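Local coordinates for viral structural protein 4 (Bombyx mori cytoplasmic polyhedrosis virus, PDB 6TZ0), which binds GTP and probably serves as a nucleotide-hydrolysing partner of the viral RNA-dependent RNA polymerase during transcription inside the capsid, at residues B[51-56]-B[170-175]; B[205-210]-B[229-234]; B[256-261]-B[314-319]. One frame throughout, in Å; residues are numbered along the deposited sequence.

Contact 1 of 3, residues B[51-56]-B[170-175]; sequences LIHSML and NYINQL
Leu56 and Tyr171 make the main apolar contact between the two helices, their side chains crossing obliquely. Leu56 CB lies 3.7 Å from Tyr171 CD1, just outside the CD1–CE1 bond and above the ring plane, on the side where the carbonyl O of Leu56 covers the face. Tyr171 CG sits between its own backbone N and carbonyl carbon (chi1 52°), an unusual position for a helical residue that swings CG toward 51-56. Further apolar contact comes from the two leucines, which reach toward each other tip to tip, Leu56 CD1 lying 3.8 Å from Leu175 CD1. Ile172 adds a looser touch, its CD1 4.2 Å from Leu56 CD1.

The segment axes run almost perpendicular, at 101°, and come no closer than 11.0 Å, so the side chains bridge a wide helix-helix interface. Helix 70-79 fills in beside it through Tyr73, which touches both leucines, while Met141 of helix 136-146 packs on Leu56; together they form a small all-helical core.

Polar groups meet without hydrogen bonding across the segments. Tyr171 OH stands 3.6 Å from His53 O and near the plane of the imidazole, at its edge. The imidazole itself is held within its own helix by a hydrogen bond from ND1 to Ala49 O. Farther round helix 170-176, Asn170 OD1 is hydrogen-bonded to Thr462 OG1 of the RNA-dependent RNA polymerase chain.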
loop_
_atom_site.group_PDB
_atom_site.type_symbol
_atom_site.label_atom_id
_atom_site.label_comp_id
_atom_site.label_asym_id
_atom_site.label_seq_id
_atom_site.Cartn_x
_atom_site.Cartn_y
_atom_site.Cartn_z
ATOM N N LEU B 51 47.255 -10.709 6.684
ATOM C CA LEU B 51 47.456 -10.386 5.271
ATOM C C LEU B 51 46.167 -10.537 4.467
ATOM O O LEU B 51 45.891 -9.734 3.564
ATOM C CB LEU B 51 48.554 -11.270 4.686
ATOM C CG LEU B 51 49.975 -11.070 5.207
ATOM C CD1 LEU B 51 50.901 -12.121 4.643
ATOM C CD2 LEU B 51 50.475 -9.692 4.852
ATOM N N ILE B 52 45.359 -11.549 4.796
ATOM C CA ILE B 52 44.082 -11.732 4.110
ATOM C C ILE B 52 43.118 -10.592 4.436
ATOM O O ILE B 52 42.405 -10.107 3.549
ATOM C CB ILE B 52 43.488 -13.114 4.448
ATOM C CG1 ILE B 52 44.336 -14.221 3.835
ATOM C CG2 ILE B 52 42.087 -13.277 3.920
ATOM C CD1 ILE B 52 43.934 -15.595 4.291
ATOM N N HIS B 53 43.102 -10.124 5.694
ATOM C CA HIS B 53 42.267 -8.974 6.057
ATOM C C HIS B 53 42.661 -7.716 5.295
ATOM O O HIS B 53 41.788 -6.977 4.813
ATOM C CB HIS B 53 42.348 -8.683 7.552
ATOM C CG HIS B 53 41.543 -9.608 8.405
ATOM N ND1 HIS B 53 42.063 -10.758 8.952
ATOM C CD2 HIS B 53 40.263 -9.531 8.835
ATOM C CE1 HIS B 53 41.134 -11.357 9.673
ATOM N NE2 HIS B 53 40.028 -10.637 9.609
ATOM N N SER B 54 43.966 -7.462 5.173
ATOM C CA SER B 54 44.428 -6.278 4.452
ATOM C C SER B 54 44.067 -6.348 2.971
ATOM O O SER B 54 43.591 -5.362 2.389
ATOM C CB SER B 54 45.934 -6.132 4.620
ATOM O OG SER B 54 46.278 -5.984 5.983
ATOM N N MET B 55 44.260 -7.523 2.361
ATOM C CA MET B 55 43.926 -7.712 0.953
ATOM C C MET B 55 42.428 -7.568 0.706
ATOM O O MET B 55 42.012 -6.962 -0.289
ATOM C CB MET B 55 44.422 -9.084 0.500
ATOM C CG MET B 55 44.229 -9.403 -0.962
ATOM S SD MET B 55 45.217 -8.412 -2.073
ATOM C CE MET B 55 46.827 -9.135 -1.804
ATOM N N LEU B 56 41.603 -8.089 1.621
ATOM C CA LEU B 56 40.153 -7.978 1.477
ATOM C C LEU B 56 39.674 -6.541 1.606
ATOM O O LEU B 56 38.773 -6.122 0.872
ATOM C CB LEU B 56 39.446 -8.854 2.505
ATOM C CG LEU B 56 39.361 -10.341 2.206
ATOM C CD1 LEU B 56 38.779 -11.057 3.388
ATOM C CD2 LEU B 56 38.479 -10.527 1.004
ATOM N N ASN B 170 32.493 -4.895 6.960
ATOM C CA ASN B 170 31.411 -5.202 6.031
ATOM C C ASN B 170 31.753 -6.381 5.134
ATOM O O ASN B 170 30.893 -7.224 4.868
ATOM C CB ASN B 170 31.075 -3.975 5.188
ATOM C CG ASN B 170 30.352 -2.910 5.975
ATOM O OD1 ASN B 170 29.476 -3.207 6.779
ATOM N ND2 ASN B 170 30.708 -1.659 5.740
ATOM N N TYR B 171 33.001 -6.461 4.666
ATOM C CA TYR B 171 33.387 -7.543 3.764
ATOM C C TYR B 171 33.402 -8.899 4.465
ATOM O O TYR B 171 33.081 -9.919 3.844
ATOM C CB TYR B 171 34.738 -7.227 3.108
ATOM C CG TYR B 171 35.861 -6.857 4.056
ATOM C CD1 TYR B 171 36.656 -7.832 4.641
ATOM C CD2 TYR B 171 36.128 -5.530 4.355
ATOM C CE1 TYR B 171 37.675 -7.497 5.506
ATOM C CE2 TYR B 171 37.146 -5.187 5.215
ATOM C CZ TYR B 171 37.913 -6.174 5.787
ATOM O OH TYR B 171 38.929 -5.835 6.646
ATOM N N ILE B 172 33.704 -8.925 5.763
ATOM C CA ILE B 172 33.600 -10.169 6.518
ATOM C C ILE B 172 32.141 -10.597 6.650
ATOM O O ILE B 172 31.819 -11.784 6.525
ATOM C CB ILE B 172 34.297 -10.021 7.882
ATOM C CG1 ILE B 172 35.773 -9.701 7.679
ATOM C CG2 ILE B 172 34.182 -11.287 8.706
ATOM C CD1 ILE B 172 36.528 -10.775 6.936
ATOM N N ASN B 173 31.236 -9.634 6.853
ATOM C CA ASN B 173 29.805 -9.926 6.851
ATOM C C ASN B 173 29.327 -10.429 5.499
ATOM O O ASN B 173 28.404 -11.245 5.437
ATOM C CB ASN B 173 29.003 -8.684 7.228
ATOM C CG ASN B 173 29.114 -8.338 8.684
ATOM O OD1 ASN B 173 29.096 -9.211 9.544
ATOM N ND2 ASN B 173 29.216 -7.052 8.976
ATOM N N GLN B 174 29.928 -9.942 4.414
ATOM C CA GLN B 174 29.621 -10.474 3.091
ATOM C C GLN B 174 30.116 -11.906 2.941
ATOM O O GLN B 174 29.501 -12.701 2.224
ATOM C CB GLN B 174 30.238 -9.576 2.025
ATOM C CG GLN B 174 29.671 -8.177 2.035
ATOM C CD GLN B 174 30.433 -7.220 1.158
ATOM O OE1 GLN B 174 31.352 -7.605 0.446
ATOM N NE2 GLN B 174 30.100 -5.948 1.262
ATOM N N LEU B 175 31.215 -12.252 3.611
ATOM C CA LEU B 175 31.728 -13.618 3.543
ATOM C C LEU B 175 30.981 -14.601 4.436
ATOM O O LEU B 175 31.065 -15.806 4.183
ATOM C CB LEU B 175 33.204 -13.654 3.921
ATOM C CG LEU B 175 34.150 -12.925 2.983
ATOM C CD1 LEU B 175 35.532 -12.966 3.569
ATOM C CD2 LEU B 175 34.112 -13.560 1.622
#

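Contact 2 of 3, residues B[205-210]-B[229-234]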
loop_
_atom_site.group_PDB
_atom_site.type_symbol
_atom_site.label_atom_id
_atom_site.label_comp_id
_atom_site.label_asym_id
_atom_site.label_seq_id
_atom_site.Cartn_x
_atom_site.Cartn_y
_atom_site.Cartn_z
ATOM N N PRO B 205 44.027 -17.882 30.700
ATOM C CA PRO B 205 43.984 -17.254 32.026
ATOM C C PRO B 205 44.099 -18.254 33.164
ATOM O O PRO B 205 43.738 -19.425 33.041
ATOM C CB PRO B 205 42.616 -16.565 32.045
ATOM C CG PRO B 205 42.275 -16.380 30.637
ATOM C CD PRO B 205 42.824 -17.565 29.920
ATOM N N PHE B 206 44.602 -17.764 34.292
ATOM C CA PHE B 206 44.695 -18.532 35.523
ATOM C C PHE B 206 44.148 -17.689 36.660
ATOM O O PHE B 206 44.615 -16.571 36.886
ATOM C CB PHE B 206 46.136 -18.945 35.820
ATOM C CG PHE B 206 46.278 -19.788 37.049
ATOM C CD1 PHE B 206 45.938 -21.124 37.028
ATOM C CD2 PHE B 206 46.752 -19.240 38.226
ATOM C CE1 PHE B 206 46.063 -21.899 38.155
ATOM C CE2 PHE B 206 46.872 -20.011 39.356
ATOM C CZ PHE B 206 46.534 -21.342 39.317
ATOM N N GLU B 207 43.179 -18.231 37.384
ATOM C CA GLU B 207 42.477 -17.490 38.419
ATOM C C GLU B 207 43.134 -17.707 39.775
ATOM O O GLU B 207 43.217 -18.842 40.253
ATOM C CB GLU B 207 41.015 -17.919 38.465
ATOM C CG GLU B 207 40.213 -17.249 39.550
ATOM C CD GLU B 207 38.747 -17.617 39.496
ATOM O OE1 GLU B 207 38.358 -18.384 38.592
ATOM O OE2 GLU B 207 37.983 -17.151 40.366
ATOM N N LEU B 208 43.586 -16.620 40.394
ATOM C CA LEU B 208 44.039 -16.640 41.776
ATOM C C LEU B 208 42.852 -16.328 42.675
ATOM O O LEU B 208 42.212 -15.290 42.510
ATOM C CB LEU B 208 45.153 -15.620 42.002
ATOM C CG LEU B 208 46.493 -15.844 41.315
ATOM C CD1 LEU B 208 47.396 -14.658 41.554
ATOM C CD2 LEU B 208 47.132 -17.108 41.836
ATOM N N THR B 209 42.551 -17.216 43.609
ATOM C CA THR B 209 41.521 -16.966 44.607
ATOM C C THR B 209 42.172 -16.946 45.984
ATOM O O THR B 209 43.393 -16.978 46.111
ATOM C CB THR B 209 40.400 -18.005 44.531
ATOM O OG1 THR B 209 40.929 -19.309 44.780
ATOM C CG2 THR B 209 39.744 -17.988 43.171
ATOM N N ALA B 210 41.345 -16.877 47.023
ATOM C CA ALA B 210 41.863 -16.825 48.382
ATOM C C ALA B 210 42.419 -18.161 48.852
ATOM O O ALA B 210 43.277 -18.182 49.739
ATOM C CB ALA B 210 40.774 -16.354 49.344
ATOM N N PHE B 229 44.129 -13.713 36.376
ATOM C CA PHE B 229 42.874 -13.133 36.834
ATOM C C PHE B 229 42.904 -13.061 38.356
ATOM O O PHE B 229 42.717 -14.069 39.039
ATOM C CB PHE B 229 41.693 -13.940 36.317
ATOM C CG PHE B 229 40.379 -13.508 36.872
ATOM C CD1 PHE B 229 39.937 -12.210 36.715
ATOM C CD2 PHE B 229 39.547 -14.419 37.484
ATOM C CE1 PHE B 229 38.722 -11.819 37.220
ATOM C CE2 PHE B 229 38.323 -14.036 37.977
ATOM C CZ PHE B 229 37.911 -12.736 37.844
ATOM N N ASN B 230 43.133 -11.861 38.878
ATOM C CA ASN B 230 43.218 -11.627 40.314
ATOM C C ASN B 230 41.811 -11.595 40.899
ATOM O O ASN B 230 41.049 -10.657 40.655
ATOM C CB ASN B 230 43.956 -10.319 40.576
ATOM C CG ASN B 230 44.305 -10.111 42.030
ATOM O OD1 ASN B 230 44.032 -10.948 42.884
ATOM N ND2 ASN B 230 44.908 -8.973 42.321
ATOM N N ASN B 231 41.474 -12.603 41.689
ATOM C CA ASN B 231 40.189 -12.694 42.366
ATOM C C ASN B 231 40.419 -13.016 43.835
ATOM O O ASN B 231 39.709 -13.816 44.446
ATOM C CB ASN B 231 39.304 -13.741 41.694
ATOM C CG ASN B 231 37.839 -13.599 42.056
ATOM O OD1 ASN B 231 37.455 -12.717 42.818
ATOM N ND2 ASN B 231 37.013 -14.478 41.509
ATOM N N THR B 232 41.444 -12.410 44.416
ATOM C CA THR B 232 41.805 -12.660 45.799
ATOM C C THR B 232 41.243 -11.627 46.761
ATOM O O THR B 232 41.321 -11.828 47.976
ATOM C CB THR B 232 43.327 -12.700 45.937
ATOM O OG1 THR B 232 43.868 -11.434 45.550
ATOM C CG2 THR B 232 43.899 -13.765 45.033
ATOM N N GLY B 233 40.674 -10.539 46.252
ATOM C CA GLY B 233 40.230 -9.464 47.111
ATOM C C GLY B 233 41.333 -8.553 47.579
ATOM O O GLY B 233 41.116 -7.750 48.488
ATOM N N ARG B 234 42.513 -8.650 46.982
ATOM C CA ARG B 234 43.670 -7.866 47.377
ATOM C C ARG B 234 44.168 -7.072 46.178
ATOM O O ARG B 234 43.738 -7.282 45.044
ATOM C CB ARG B 234 44.769 -8.775 47.940
ATOM C CG ARG B 234 44.320 -9.529 49.183
ATOM C CD ARG B 234 45.368 -10.473 49.732
ATOM N NE ARG B 234 46.505 -9.759 50.296
ATOM C CZ ARG B 234 47.584 -10.353 50.787
ATOM N NH1 ARG B 234 47.667 -11.673 50.789
ATOM N NH2 ARG B 234 48.573 -9.629 51.287
#
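Glu207 and Phe229 lie side by side on one face of a two-stranded parallel sheet, pointing the same way. The glutamate leaves the strand with CG anti to the backbone N (chi1 177°), and its chain stays extended beyond, following one side of the phenylalanine. Glu207 CB lies in the ring plane at the edge, and Glu207 CG comes to 3.6 Å from Phe229 CD2. The carboxylate is turned 66° from the ring plane.

Asn231 completes the row. Its side chain also runs alongside Glu207, with amide and carboxylate planes only 15° apart, and Asn231 ND2 donates to Glu207 OE2 over 3.1 Å, meeting that oxygen on its anti side and well out of the carboxylate plane. The same nitrogen also hydrogen-bonds Ser317 OG, so both partners help to fix the amide.

Backbone bonds set this register. Phe229 N donates to Phe206 O (2.9 Å) and Leu208 N to Phe229 O (3.0 Å), making 204-208 and 226-230 a parallel pair joined by a helix-free loop. Asn231 N continues the pairing to Leu208 O, at 2.9 Å.

Leu208 and Asn230 occupy the other face, where Ile239 of helix 236-242 covers both. Here the branches of Thr232 divide the work: CG2 packs 3.8 Å from Leu208 CB, whereas Thr232 OG1 donates to Asn230 OD1 in the plane of that carbonyl, at 2.7 Å. Asn230 ND2 is hydrogen-bonded to Asp236 OD1, so both ends of this amide are held.

Contact 3 of 3, residues B[256-261]-B[314-319]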
loop_
_atom_site.group_PDB
_atom_site.type_symbol
_atom_site.label_atom_id
_atom_site.label_comp_id
_atom_site.label_asym_id
_atom_site.label_seq_id
_atom_site.Cartn_x
_atom_site.Cartn_y
_atom_site.Cartn_z
ATOM N N CYS B 256 31.270 -5.850 38.127
ATOM C CA CYS B 256 31.161 -6.836 39.187
ATOM C C CYS B 256 30.138 -7.891 38.811
ATOM O O CYS B 256 29.243 -7.662 37.999
ATOM C CB CYS B 256 30.760 -6.205 40.525
ATOM S SG CYS B 256 32.023 -5.202 41.274
ATOM N N LEU B 257 30.293 -9.060 39.415
ATOM C CA LEU B 257 29.285 -10.106 39.358
ATOM C C LEU B 257 29.024 -10.560 40.781
ATOM O O LEU B 257 29.952 -10.964 41.485
ATOM C CB LEU B 257 29.733 -11.262 38.462
ATOM C CG LEU B 257 28.706 -12.345 38.154
ATOM C CD1 LEU B 257 28.834 -12.738 36.722
ATOM C CD2 LEU B 257 28.974 -13.564 38.998
ATOM N N ILE B 258 27.770 -10.487 41.199
ATOM C CA ILE B 258 27.363 -10.788 42.562
ATOM C C ILE B 258 26.461 -12.012 42.526
ATOM O O ILE B 258 25.611 -12.128 41.641
ATOM C CB ILE B 258 26.636 -9.584 43.185
ATOM C CG1 ILE B 258 27.479 -8.326 43.037
ATOM C CG2 ILE B 258 26.386 -9.812 44.653
ATOM C CD1 ILE B 258 26.733 -7.069 43.343
ATOM N N THR B 259 26.652 -12.932 43.467
ATOM C CA THR B 259 25.712 -14.024 43.682
ATOM C C THR B 259 25.009 -13.812 45.013
ATOM O O THR B 259 25.657 -13.544 46.027
ATOM C CB THR B 259 26.397 -15.391 43.656
ATOM O OG1 THR B 259 27.375 -15.459 44.693
ATOM C CG2 THR B 259 27.059 -15.628 42.320
ATOM N N TRP B 260 23.692 -13.918 45.000
ATOM C CA TRP B 260 22.841 -13.570 46.124
ATOM C C TRP B 260 22.182 -14.822 46.677
ATOM O O TRP B 260 22.350 -15.922 46.159
ATOM C CB TRP B 260 21.773 -12.572 45.689
ATOM C CG TRP B 260 22.280 -11.259 45.237
ATOM C CD1 TRP B 260 22.624 -10.915 43.970
ATOM C CD2 TRP B 260 22.426 -10.082 46.026
ATOM N NE1 TRP B 260 23.018 -9.607 43.924
ATOM C CE2 TRP B 260 22.902 -9.071 45.178
ATOM C CE3 TRP B 260 22.219 -9.788 47.373
ATOM C CZ2 TRP B 260 23.172 -7.789 45.630
ATOM C CZ3 TRP B 260 22.482 -8.518 47.819
ATOM C CH2 TRP B 260 22.960 -7.535 46.954
ATOM N N THR B 261 21.395 -14.641 47.728
ATOM C CA THR B 261 20.526 -15.692 48.235
ATOM C C THR B 261 19.111 -15.395 47.762
ATOM O O THR B 261 18.646 -14.260 47.867
ATOM C CB THR B 261 20.580 -15.773 49.757
ATOM O OG1 THR B 261 20.081 -14.557 50.317
ATOM C CG2 THR B 261 21.999 -15.971 50.214
ATOM N N MET B 314 26.518 -13.765 48.624
ATOM C CA MET B 314 27.339 -14.956 48.780
ATOM C C MET B 314 28.745 -14.772 48.235
ATOM O O MET B 314 29.689 -15.330 48.802
ATOM C CB MET B 314 26.688 -16.145 48.075
ATOM C CG MET B 314 25.335 -16.534 48.616
ATOM S SD MET B 314 24.549 -17.825 47.639
ATOM C CE MET B 314 25.536 -19.245 48.089
ATOM N N LYS B 315 28.912 -14.001 47.158
ATOM C CA LYS B 315 30.194 -13.866 46.478
ATOM C C LYS B 315 30.155 -12.654 45.554
ATOM O O LYS B 315 29.153 -12.429 44.876
ATOM C CB LYS B 315 30.506 -15.132 45.671
ATOM C CG LYS B 315 31.876 -15.164 45.053
ATOM C CD LYS B 315 32.107 -16.477 44.342
ATOM C CE LYS B 315 33.478 -16.516 43.705
ATOM N NZ LYS B 315 33.709 -17.798 42.992
ATOM N N ILE B 316 31.241 -11.874 45.542
ATOM C CA ILE B 316 31.444 -10.789 44.582
ATOM C C ILE B 316 32.804 -10.973 43.926
ATOM O O ILE B 316 33.823 -11.061 44.617
ATOM C CB ILE B 316 31.373 -9.393 45.226
ATOM C CG1 ILE B 316 29.984 -9.090 45.743
ATOM C CG2 ILE B 316 31.701 -8.314 44.223
ATOM C CD1 ILE B 316 29.916 -7.814 46.539
ATOM N N SER B 317 32.823 -11.013 42.599
ATOM C CA SER B 317 34.045 -11.083 41.822
ATOM C C SER B 317 34.051 -9.975 40.783
ATOM O O SER B 317 32.987 -9.502 40.375
ATOM C CB SER B 317 34.169 -12.443 41.125
ATOM O OG SER B 317 34.205 -13.495 42.070
ATOM N N PRO B 318 35.229 -9.519 40.356
ATOM C CA PRO B 318 35.282 -8.597 39.217
ATOM C C PRO B 318 34.881 -9.293 37.928
ATOM O O PRO B 318 35.232 -10.450 37.690
ATOM C CB PRO B 318 36.750 -8.164 39.180
ATOM C CG PRO B 318 37.246 -8.410 40.540
ATOM C CD PRO B 318 36.536 -9.625 41.019
ATOM N N HIS B 319 34.132 -8.580 37.097
ATOM C CA HIS B 319 33.587 -9.161 35.883
ATOM C C HIS B 319 33.579 -8.076 34.819
ATOM O O HIS B 319 33.730 -6.896 35.122
ATOM C CB HIS B 319 32.186 -9.729 36.136
ATOM C CG HIS B 319 31.671 -10.589 35.029
ATOM N ND1 HIS B 319 32.091 -11.886 34.839
ATOM C CD2 HIS B 319 30.797 -10.328 34.031
ATOM C CE1 HIS B 319 31.479 -12.393 33.786
ATOM N NE2 HIS B 319 30.696 -11.464 33.271
#
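Met314 lies across residues 259-261, touching Thr259, Trp260 and Thr261. Its CB begins beside Thr259, 3.5 Å from Thr259 OG1 and similarly near the carbonyl O of that residue. CG, placed anti to the carbonyl carbon of Met314 (chi1 -62°), packs 3.7 Å from Thr261 CG2, the two side chains crossing at a slant. SD lies 3.3 Å from Trp260 O. Glu266 of the neighbouring strand 266-271 also touches this methionine.

Away from Met314 the pairing is regular and antiparallel, the strand axes at 155°. Leu257 and Ser317 form a hydrogen-bonded pair, their backbone N and O atoms joined in both directions. On the face that carries Leu257, this residue meets His319: the two CB atoms lie alongside each other, and Leu257 CD1 stands 3.8 Å from the centroid of the imidazole, almost directly above it (8° off the normal), a CH-pi contact. His319 NE2 is hydrogen-bonded to Gln188 O, which helps to fix the ring under the methyl. On the other face Ile258 and Ile316 lie side by side, CG1 of Ile258 3.8 Å from CG1 of Ile316; Leu293 of helix 290-296 packs on Ile258, and CG2 of Ile258 covers one face of the Trp260 ring near its rim.

Lys315 O accepts from Thr259 N, but Thr259 O faces two amides: Met314 N donates to Thr259 O over 2.7 Å, and Lys315 N reaches Thr259 O only weakly, at 3.5 Å. Two consecutive residues opposite one make this a classic beta bulge, set in one of the two outermost strands, within this chain, of a four-stranded antiparallel sheet.

In the fold
Contact 1 is buried, contact 3 partly so, and contact 2 lies at the surface. Their chemistry differs with the elements they join: contact 1 has no hydrogen bond across it and is made mainly by apolar side chains, whereas backbone hydrogen bonds carry the other two, parallel in contact 2 and antiparallel in contact 3. Contact 1 stands apart in the helical N-terminal region, its centre 38 Å from that of contact 2 and 40 Å from that of contact 3. Contacts 2 and 3, with centres 14 Å apart, belong to different sheets that meet where 229-234 runs against 314-319; there Phe229 CZ packs on Pro318 O. None of the three lies at the GTP-binding residues.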